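Local coordinates for protein ABC-type metal ion transport system, periplasmic component (Vibrio vulnificus, PDB 3K2D) that binds methionine, probably as the substrate-capturing lipoprotein of an ABC uptake system, and activates Toll-like receptor 2 as an immunogenic lipoprotein, at residues Val169-Ile174 against Gly190-Asp195; Ala140-Ile145 against Ile154-Ala159; Val23-Ala28 against Leu34-Val39. The protein carries 4 engineered substitutions. One frame throughout, in Å; residues are numbered along the deposited sequence.

Contact 1: Val169-Ile174 against Gly190-Asp195; sequences VALSII and GVFVED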
loop_
_atom_site.group_PDB
_atom_site.type_symbol
_atom_site.label_atom_id
_atom_site.label_comp_id
_atom_site.label_asym_id
_atom_site.label_seq_id
_atom_site.Cartn_x
_atom_site.Cartn_y
_atom_site.Cartn_z
ATOM N N VAL A 169 2.109 -4.854 20.913
ATOM C CA VAL A 169 1.391 -6.089 20.646
ATOM C C VAL A 169 2.341 -7.223 20.340
ATOM O O VAL A 169 3.542 -7.011 20.189
ATOM C CB VAL A 169 0.420 -5.923 19.466
ATOM C CG1 VAL A 169 -0.576 -4.818 19.773
ATOM C CG2 VAL A 169 1.197 -5.619 18.193
ATOM N N ALA A 170 1.799 -8.430 20.242
ATOM C CA ALA A 170 2.618 -9.597 19.962
ATOM C C ALA A 170 3.060 -9.647 18.505
ATOM O O ALA A 170 4.144 -10.149 18.187
ATOM C CB ALA A 170 1.851 -10.861 20.311
ATOM N N LEU A 171 2.229 -9.114 17.618
ATOM C CA LEU A 171 2.543 -9.148 16.199
ATOM C C LEU A 171 1.666 -8.174 15.410
ATOM O O LEU A 171 0.496 -7.983 15.729
ATOM C CB LEU A 171 2.367 -10.592 15.704
ATOM C CG LEU A 171 2.647 -10.973 14.251
ATOM C CD1 LEU A 171 3.121 -12.415 14.201
ATOM C CD2 LEU A 171 1.387 -10.771 13.402
ATOM N N SER A 172 2.238 -7.563 14.380
ATOM C CA SER A 172 1.511 -6.597 13.565
ATOM C C SER A 172 1.685 -6.803 12.074
ATOM O O SER A 172 2.792 -7.017 11.592
ATOM C CB SER A 172 1.971 -5.175 13.884
ATOM O OG SER A 172 1.870 -4.884 15.262
ATOM N N ILE A 173 0.576 -6.732 11.347
ATOM C CA ILE A 173 0.600 -6.844 9.897
ATOM C C ILE A 173 0.727 -5.395 9.435
ATOM O O ILE A 173 -0.169 -4.582 9.659
ATOM C CB ILE A 173 -0.694 -7.507 9.373
ATOM C CG1 ILE A 173 -0.669 -8.998 9.747
ATOM C CG2 ILE A 173 -0.814 -7.323 7.861
ATOM C CD1 ILE A 173 -1.926 -9.763 9.382
ATOM N N ILE A 174 1.861 -5.077 8.818
ATOM C CA ILE A 174 2.152 -3.719 8.381
ATOM C C ILE A 174 2.356 -3.604 6.881
ATOM O O ILE A 174 3.035 -4.439 6.288
ATOM C CB ILE A 174 3.446 -3.214 9.062
ATOM C CG1 ILE A 174 3.361 -3.442 10.574
ATOM C CG2 ILE A 174 3.671 -1.750 8.741
ATOM C CD1 ILE A 174 4.636 -3.087 11.337
ATOM N N GLY A 190 9.686 -10.753 7.990
ATOM C CA GLY A 190 8.331 -11.257 8.099
ATOM C C GLY A 190 8.152 -12.583 8.812
ATOM O O GLY A 190 8.896 -13.530 8.568
ATOM N N VAL A 191 7.159 -12.653 9.698
ATOM C CA VAL A 191 6.856 -13.886 10.425
ATOM C C VAL A 191 6.096 -14.770 9.451
ATOM O O VAL A 191 6.113 -15.993 9.541
ATOM C CB VAL A 191 5.992 -13.608 11.657
ATOM C CG1 VAL A 191 5.586 -14.912 12.318
ATOM C CG2 VAL A 191 6.769 -12.754 12.626
ATOM N N PHE A 192 5.415 -14.121 8.522
ATOM C CA PHE A 192 4.690 -14.803 7.469
ATOM C C PHE A 192 4.427 -13.745 6.418
ATOM O O PHE A 192 4.396 -12.551 6.718
ATOM C CB PHE A 192 3.392 -15.455 7.975
ATOM C CG PHE A 192 2.476 -14.532 8.726
ATOM C CD1 PHE A 192 1.753 -13.549 8.069
ATOM C CD2 PHE A 192 2.309 -14.672 10.102
ATOM C CE1 PHE A 192 0.873 -12.719 8.772
ATOM C CE2 PHE A 192 1.432 -13.846 10.804
ATOM C CZ PHE A 192 0.719 -12.873 10.136
ATOM N N VAL A 193 4.274 -14.173 5.177
ATOM C CA VAL A 193 4.051 -13.226 4.106
ATOM C C VAL A 193 2.881 -13.639 3.231
ATOM O O VAL A 193 2.599 -14.831 3.054
ATOM C CB VAL A 193 5.327 -13.086 3.244
ATOM C CG1 VAL A 193 5.152 -11.991 2.210
ATOM C CG2 VAL A 193 6.522 -12.787 4.146
ATOM N N GLU A 194 2.201 -12.633 2.698
ATOM C CA GLU A 194 1.057 -12.819 1.821
ATOM C C GLU A 194 1.599 -13.370 0.503
ATOM O O GLU A 194 2.757 -13.147 0.170
ATOM C CB GLU A 194 0.387 -11.455 1.608
ATOM C CG GLU A 194 -0.871 -11.464 0.773
ATOM C CD GLU A 194 -1.360 -10.060 0.471
ATOM O OE1 GLU A 194 -0.603 -9.290 -0.163
ATOM O OE2 GLU A 194 -2.497 -9.720 0.865
ATOM N N ASP A 195 0.777 -14.093 -0.247
ATOM C CA ASP A 195 1.223 -14.637 -1.525
ATOM C C ASP A 195 1.348 -13.550 -2.587
ATOM O O ASP A 195 0.533 -12.629 -2.636
ATOM C CB ASP A 195 0.253 -15.713 -2.016
ATOM C CG ASP A 195 0.224 -16.928 -1.105
ATOM O OD1 ASP A 195 -0.584 -17.844 -1.375
ATOM O OD2 ASP A 195 1.008 -16.972 -0.125
#

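Contact 2: Ala140-Ile145 against Ile154-Ala159; sequences ATVRDI and IMELDA. Engineered in segment 154-159: Met155 (natural residue Val).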
loop_
_atom_site.group_PDB
_atom_site.type_symbol
_atom_site.label_atom_id
_atom_site.label_comp_id
_atom_site.label_asym_id
_atom_site.label_seq_id
_atom_site.Cartn_x
_atom_site.Cartn_y
_atom_site.Cartn_z
ATOM N N ALA A 140 -13.685 -8.517 4.833
ATOM C CA ALA A 140 -13.943 -9.165 6.113
ATOM C C ALA A 140 -13.709 -8.219 7.290
ATOM O O ALA A 140 -12.926 -7.273 7.194
ATOM C CB ALA A 140 -13.046 -10.378 6.263
ATOM N N THR A 141 -14.416 -8.467 8.389
ATOM C CA THR A 141 -14.242 -7.688 9.613
ATOM C C THR A 141 -14.306 -8.690 10.747
ATOM O O THR A 141 -14.551 -9.881 10.522
ATOM C CB THR A 141 -15.348 -6.643 9.837
ATOM O OG1 THR A 141 -16.567 -7.301 10.205
ATOM C CG2 THR A 141 -15.569 -5.831 8.587
ATOM N N VAL A 142 -14.083 -8.216 11.968
ATOM C CA VAL A 142 -14.117 -9.089 13.136
ATOM C C VAL A 142 -15.475 -9.793 13.299
ATOM O O VAL A 142 -15.576 -10.832 13.942
ATOM C CB VAL A 142 -13.764 -8.291 14.408
ATOM C CG1 VAL A 142 -13.877 -9.175 15.636
ATOM C CG2 VAL A 142 -12.340 -7.764 14.294
ATOM N N ARG A 143 -16.518 -9.235 12.703
ATOM C CA ARG A 143 -17.826 -9.860 12.796
ATOM C C ARG A 143 -17.850 -11.113 11.947
ATOM O O ARG A 143 -18.738 -11.941 12.103
ATOM C CB ARG A 143 -18.943 -8.910 12.338
ATOM C CG ARG A 143 -19.244 -7.786 13.316
ATOM C CD ARG A 143 -20.488 -7.009 12.907
ATOM N NE ARG A 143 -20.368 -6.456 11.560
ATOM C CZ ARG A 143 -19.643 -5.385 11.251
ATOM N NH1 ARG A 143 -18.971 -4.736 12.199
ATOM N NH2 ARG A 143 -19.571 -4.978 9.986
ATOM N N ASP A 144 -16.865 -11.265 11.065
ATOM C CA ASP A 144 -16.817 -12.446 10.199
ATOM C C ASP A 144 -16.013 -13.622 10.745
ATOM O O ASP A 144 -15.957 -14.684 10.113
ATOM C CB ASP A 144 -16.285 -12.077 8.815
ATOM C CG ASP A 144 -17.179 -11.096 8.103
ATOM O OD1 ASP A 144 -18.384 -11.384 7.996
ATOM O OD2 ASP A 144 -16.687 -10.038 7.656
ATOM N N ILE A 145 -15.405 -13.448 11.914
ATOM C CA ILE A 145 -14.608 -14.518 12.503
ATOM C C ILE A 145 -15.480 -15.653 13.051
ATOM O O ILE A 145 -16.386 -15.424 13.845
ATOM C CB ILE A 145 -13.712 -13.967 13.632
ATOM C CG1 ILE A 145 -12.684 -13.000 13.038
ATOM C CG2 ILE A 145 -13.039 -15.123 14.378
ATOM C CD1 ILE A 145 -12.046 -12.078 14.054
ATOM N N ILE A 154 -7.925 -8.771 17.958
ATOM C CA ILE A 154 -7.508 -7.995 16.802
ATOM C C ILE A 154 -7.569 -6.511 17.113
ATOM O O ILE A 154 -8.643 -5.975 17.392
ATOM C CB ILE A 154 -8.422 -8.263 15.582
ATOM C CG1 ILE A 154 -8.438 -9.751 15.248
ATOM C CG2 ILE A 154 -7.936 -7.477 14.389
ATOM C CD1 ILE A 154 -7.081 -10.304 14.921
ATOM N N MET A 155 -6.414 -5.856 17.072
ATOM C CA MET A 155 -6.338 -4.421 17.316
ATOM C C MET A 155 -6.265 -3.717 15.966
ATOM O O MET A 155 -5.317 -3.902 15.205
ATOM C CB MET A 155 -5.100 -4.080 18.155
ATOM C CG MET A 155 -5.104 -4.655 19.587
ATOM S SD MET A 155 -6.417 -4.054 20.664
ATOM C CE MET A 155 -5.898 -2.436 20.872
ATOM N N GLU A 156 -7.284 -2.930 15.655
ATOM C CA GLU A 156 -7.326 -2.203 14.394
ATOM C C GLU A 156 -6.772 -0.803 14.621
ATOM O O GLU A 156 -7.260 -0.064 15.476
ATOM C CB GLU A 156 -8.768 -2.142 13.882
ATOM C CG GLU A 156 -9.317 -3.494 13.434
ATOM C CD GLU A 156 -10.835 -3.520 13.317
ATOM O OE1 GLU A 156 -11.419 -2.550 12.781
ATOM O OE2 GLU A 156 -11.447 -4.524 13.749
ATOM N N LEU A 157 -5.745 -0.447 13.855
ATOM C CA LEU A 157 -5.094 0.859 13.976
ATOM C C LEU A 157 -4.900 1.510 12.608
ATOM O O LEU A 157 -4.970 0.849 11.574
ATOM C CB LEU A 157 -3.712 0.695 14.628
ATOM C CG LEU A 157 -3.598 -0.171 15.881
ATOM C CD1 LEU A 157 -2.145 -0.402 16.198
ATOM C CD2 LEU A 157 -4.280 0.499 17.040
ATOM N N ASP A 158 -4.641 2.812 12.611
ATOM C CA ASP A 158 -4.393 3.533 11.377
ATOM C C ASP A 158 -3.082 3.006 10.809
ATOM O O ASP A 158 -2.094 2.877 11.530
ATOM C CB ASP A 158 -4.279 5.036 11.644
ATOM C CG ASP A 158 -3.890 5.817 10.397
ATOM O OD1 ASP A 158 -2.716 5.727 9.961
ATOM O OD2 ASP A 158 -4.769 6.516 9.845
ATOM N N ALA A 159 -3.083 2.708 9.514
ATOM C CA ALA A 159 -1.905 2.172 8.838
ATOM C C ALA A 159 -0.576 2.827 9.227
ATOM O O ALA A 159 0.416 2.135 9.438
ATOM C CB ALA A 159 -2.101 2.234 7.325
HETATM O O HOH W 1 -13.756 -5.128 12.428
#

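Contact 3: Val23-Ala28 against Leu34-Val39; sequences VAAKVA and LDVELV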
loop_
_atom_site.group_PDB
_atom_site.type_symbol
_atom_site.label_atom_id
_atom_site.label_comp_id
_atom_site.label_asym_id
_atom_site.label_seq_id
_atom_site.Cartn_x
_atom_site.Cartn_y
_atom_site.Cartn_z
ATOM N N VAL A 23 13.041 7.802 -9.294
ATOM C CA VAL A 23 13.690 7.226 -10.455
ATOM C C VAL A 23 12.753 7.296 -11.652
ATOM O O VAL A 23 13.166 7.656 -12.751
ATOM C CB VAL A 23 14.097 5.779 -10.182
ATOM C CG1 VAL A 23 14.893 5.226 -11.361
ATOM C CG2 VAL A 23 14.902 5.724 -8.902
ATOM N N ALA A 24 11.489 6.956 -11.432
ATOM C CA ALA A 24 10.489 7.011 -12.487
ATOM C C ALA A 24 10.483 8.419 -13.082
ATOM O O ALA A 24 10.438 8.596 -14.303
ATOM C CB ALA A 24 9.123 6.677 -11.920
ATOM N N ALA A 25 10.535 9.423 -12.211
ATOM C CA ALA A 25 10.547 10.816 -12.648
ATOM C C ALA A 25 11.816 11.065 -13.452
ATOM O O ALA A 25 11.826 11.838 -14.407
ATOM C CB ALA A 25 10.515 11.737 -11.449
ATOM N N LYS A 26 12.891 10.409 -13.045
ATOM C CA LYS A 26 14.152 10.555 -13.730
ATOM C C LYS A 26 13.984 9.986 -15.144
ATOM O O LYS A 26 14.287 10.653 -16.137
ATOM C CB LYS A 26 15.236 9.804 -12.949
ATOM C CG LYS A 26 16.620 9.802 -13.577
ATOM C CD LYS A 26 17.555 8.882 -12.806
ATOM C CE LYS A 26 18.886 8.672 -13.529
ATOM N NZ LYS A 26 18.743 7.902 -14.808
ATOM N N VAL A 27 13.485 8.758 -15.233
ATOM C CA VAL A 27 13.285 8.106 -16.521
ATOM C C VAL A 27 12.300 8.862 -17.413
ATOM O O VAL A 27 12.440 8.877 -18.639
ATOM C CB VAL A 27 12.797 6.653 -16.320
ATOM C CG1 VAL A 27 12.292 6.070 -17.632
ATOM C CG2 VAL A 27 13.950 5.804 -15.772
ATOM N N ALA A 28 11.303 9.488 -16.798
ATOM C CA ALA A 28 10.320 10.244 -17.561
ATOM C C ALA A 28 10.952 11.461 -18.262
ATOM O O ALA A 28 10.532 11.836 -19.360
ATOM C CB ALA A 28 9.187 10.687 -16.652
ATOM N N LEU A 34 9.436 14.704 -19.895
ATOM C CA LEU A 34 8.314 15.008 -19.021
ATOM C C LEU A 34 8.852 15.463 -17.673
ATOM O O LEU A 34 9.479 14.687 -16.961
ATOM C CB LEU A 34 7.462 13.750 -18.822
ATOM C CG LEU A 34 5.953 13.844 -18.553
ATOM C CD1 LEU A 34 5.551 12.620 -17.746
ATOM C CD2 LEU A 34 5.585 15.105 -17.799
ATOM N N ASP A 35 8.621 16.719 -17.320
ATOM C CA ASP A 35 9.096 17.214 -16.038
ATOM C C ASP A 35 8.103 16.864 -14.945
ATOM O O ASP A 35 6.951 17.291 -14.979
ATOM C CB ASP A 35 9.323 18.722 -16.097
ATOM C CG ASP A 35 10.550 19.085 -16.910
ATOM O OD1 ASP A 35 11.589 18.408 -16.740
ATOM O OD2 ASP A 35 10.484 20.039 -17.709
ATOM N N VAL A 36 8.552 16.075 -13.977
ATOM C CA VAL A 36 7.680 15.658 -12.899
ATOM C C VAL A 36 8.078 16.216 -11.544
ATOM O O VAL A 36 9.257 16.370 -11.234
ATOM C CB VAL A 36 7.630 14.113 -12.796
ATOM C CG1 VAL A 36 6.853 13.681 -11.555
ATOM C CG2 VAL A 36 6.985 13.540 -14.041
ATOM N N GLU A 37 7.068 16.534 -10.748
ATOM C CA GLU A 37 7.278 17.037 -9.405
ATOM C C GLU A 37 6.577 16.089 -8.447
ATOM O O GLU A 37 5.357 15.961 -8.464
ATOM C CB GLU A 37 6.706 18.444 -9.242
ATOM C CG GLU A 37 6.429 18.796 -7.799
ATOM C CD GLU A 37 6.253 20.276 -7.582
ATOM O OE1 GLU A 37 7.271 21.007 -7.635
ATOM O OE2 GLU A 37 5.102 20.709 -7.364
ATOM N N LEU A 38 7.362 15.409 -7.625
ATOM C CA LEU A 38 6.813 14.483 -6.661
ATOM C C LEU A 38 6.218 15.233 -5.489
ATOM O O LEU A 38 6.788 16.211 -5.020
ATOM C CB LEU A 38 7.897 13.531 -6.159
ATOM C CG LEU A 38 8.168 12.246 -6.944
ATOM C CD1 LEU A 38 7.371 12.200 -8.231
ATOM C CD2 LEU A 38 9.652 12.153 -7.218
ATOM N N VAL A 39 5.056 14.772 -5.038
ATOM C CA VAL A 39 4.376 15.350 -3.892
ATOM C C VAL A 39 4.135 14.179 -2.939
ATOM O O VAL A 39 3.292 13.308 -3.188
ATOM C CB VAL A 39 3.027 16.004 -4.290
ATOM C CG1 VAL A 39 2.343 16.583 -3.058
ATOM C CG2 VAL A 39 3.266 17.105 -5.309
HETATM O O HOH W 2 10.883 14.314 -14.544
#

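Contact 1: Val169-Ile174 against Gly190-Asp195
The ring of Phe192 is the one flat group in this contact, and two aliphatic side chains of 169-174 meet its outer carbons. At the edge, near the ring plane, Ile173 places its terminal methyl, with CD1 4.1 Å from Phe192 CE1; its CG1 lies equally close to CE1 and to CZ of the same ring. The two side chains cross at about a right angle. Leu171 comes in on a slant instead, its CD2 3.9 Å from Phe192 CZ and 4.0 Å from Phe192 CE2. The ring gets there because Phe192 CG stands between the backbone N and the carbonyl carbon (chi1 53°), which swings it toward 169-174 although the CB itself does not point that way. Ile173 reaches it with CG1 set anti to the carbonyl carbon (chi1 -71°).

The other branch of Leu171, CD1, mainly meets Val191 tip to tip, 4.0 Å from Val191 CG1 and as near to CG2, while also lying near Phe192 CE2. All these pairings are apolar, and the backbones stay well apart, with the CA atoms of Leu171 and Val191 separated by 8.6 Å. Sheet order explains the gap. In this lobe of a two-lobed periplasmic binding protein fold, strand 90-92 runs antiparallel between 171-174 and the short edge strand 192-193, so the side chains bridge across an intervening strand. Helix 114-126 covers the same cluster, Leu123 touching both Ile173 and Phe192. That helix also carries Arg119 of the methionine pocket, which is salt-bridged through NE to Glu194 OE2 in the second segment; the carboxylate probably helps to position this ligand-lining arginine. The side chain of Ile173 itself lies about 8 Å from the bound methionine.

Contact 2: Ala140-Ile145 against Ile154-Ala159
Val142 and Ile154 mark the closest backbone approach, with their CA atoms 7.6 Å apart, where the 3-10 segment 142-144 faces strand 153-157, one of the two edge strands of a mixed sheet in one lobe of the periplasmic binding protein fold. The turn is tied at its start by an ST turn, Thr141 OG1 accepting from Arg143 N. A backbone bond from Asp144 N to Thr141 O (2.8 Å) closes it, and Thr141 N donates in addition to Asp144 OD2 (2.9 Å), reached on the anti side of the carboxylate and 19° out of its plane; the second oxygen, OD1, is salt-bridged to Arg133.

The side chains of Val142 and Ile154 lie alongside each other, pointing opposite ways, with Val142 CG2 4.2 Å from Ile154 CB. Ile145 adds a looser apolar touch, its CD1 4.5 Å from Ile154 CG1. Leu124 also touches Ile154, so helix 114-126 packs on the same isoleucine. Glu156, extended beyond CG, crosses Val142 at a slant and joins the turn through one water, which accepts from Val142 N at 3.1 Å and donates to Glu156 OE2 at 2.7 Å.

Contact 3: Val23-Ala28 against Leu34-Val39
Ala25 and Val36 point their CB atoms at each other across a helix and a strand, 4.0 Å between Ala25 CB and Val36 CB. With chi1 at 173° Val36 turns CG1 away from its backbone N, to within 4.1 Å of Ala25 CB, so the alanine sits against the valine's branch point and not against one methyl alone. One turn further along the helix, Ala28 also faces the strand side. Its CB is 4.1 Å from Leu34 CB and makes a longer contact with Val36 CG2. Toward the other end of the strand, Leu38 CD2 comes within 4.3 Å of Ala25 CB.

The small alanines let the helix lie close: the axes of 23-28 and 36-39 approach to 8.8 Å and run nearly antiparallel, at 169°. This is the helix and second strand of a beta-alpha-beta unit, strand 8-13, helix 16-32, strand 36-41, with 8-13 and 36-41 parallel neighbours in the sheet. Ala24 packs on helix 214-223, Val23 on helix 226-235, and Val27 touches both; Ala28 also meets Ala222.

Backbone groups of the helix's C-terminal half join the start of 34-39. Leu34 N donates to Ala28 O at 3.1 Å in a nearly straight bond (N-H...O 169°), although it approaches from above the carbonyl plane. One water donates to Ala25 O (2.7 Å) and to Leu34 O, and accepts from Val36 N. The direct bond and the water thus give polar partners to Leu34 N, Leu34 O and Val36 N, the last on an edge strand, while the neighbouring Asp35 and Glu37 bond through their backbones to strand 8-13.

How the contacts relate
Along the chain the order is contact 3, then contact 2, then contact 1, each closing before the next opens. Contacts 1 and 2 belong to the same lobe and reach the same mixed sheet, in which strand 153-157 is one edge and strand 192-193 the other; their centres are 14 Å apart, and their nearest atoms about 5 Å, without touching. Helix 114-126 packs against both. Contact 3 lies on the opposite side of the chain's centre, 33 Å from contact 1 and 37 Å from contact 2 between centres, and packs helix 16-32 against strand 36-41, an edge of the other five-stranded sheet. Together they sample both lobes, with the methionine bound between them.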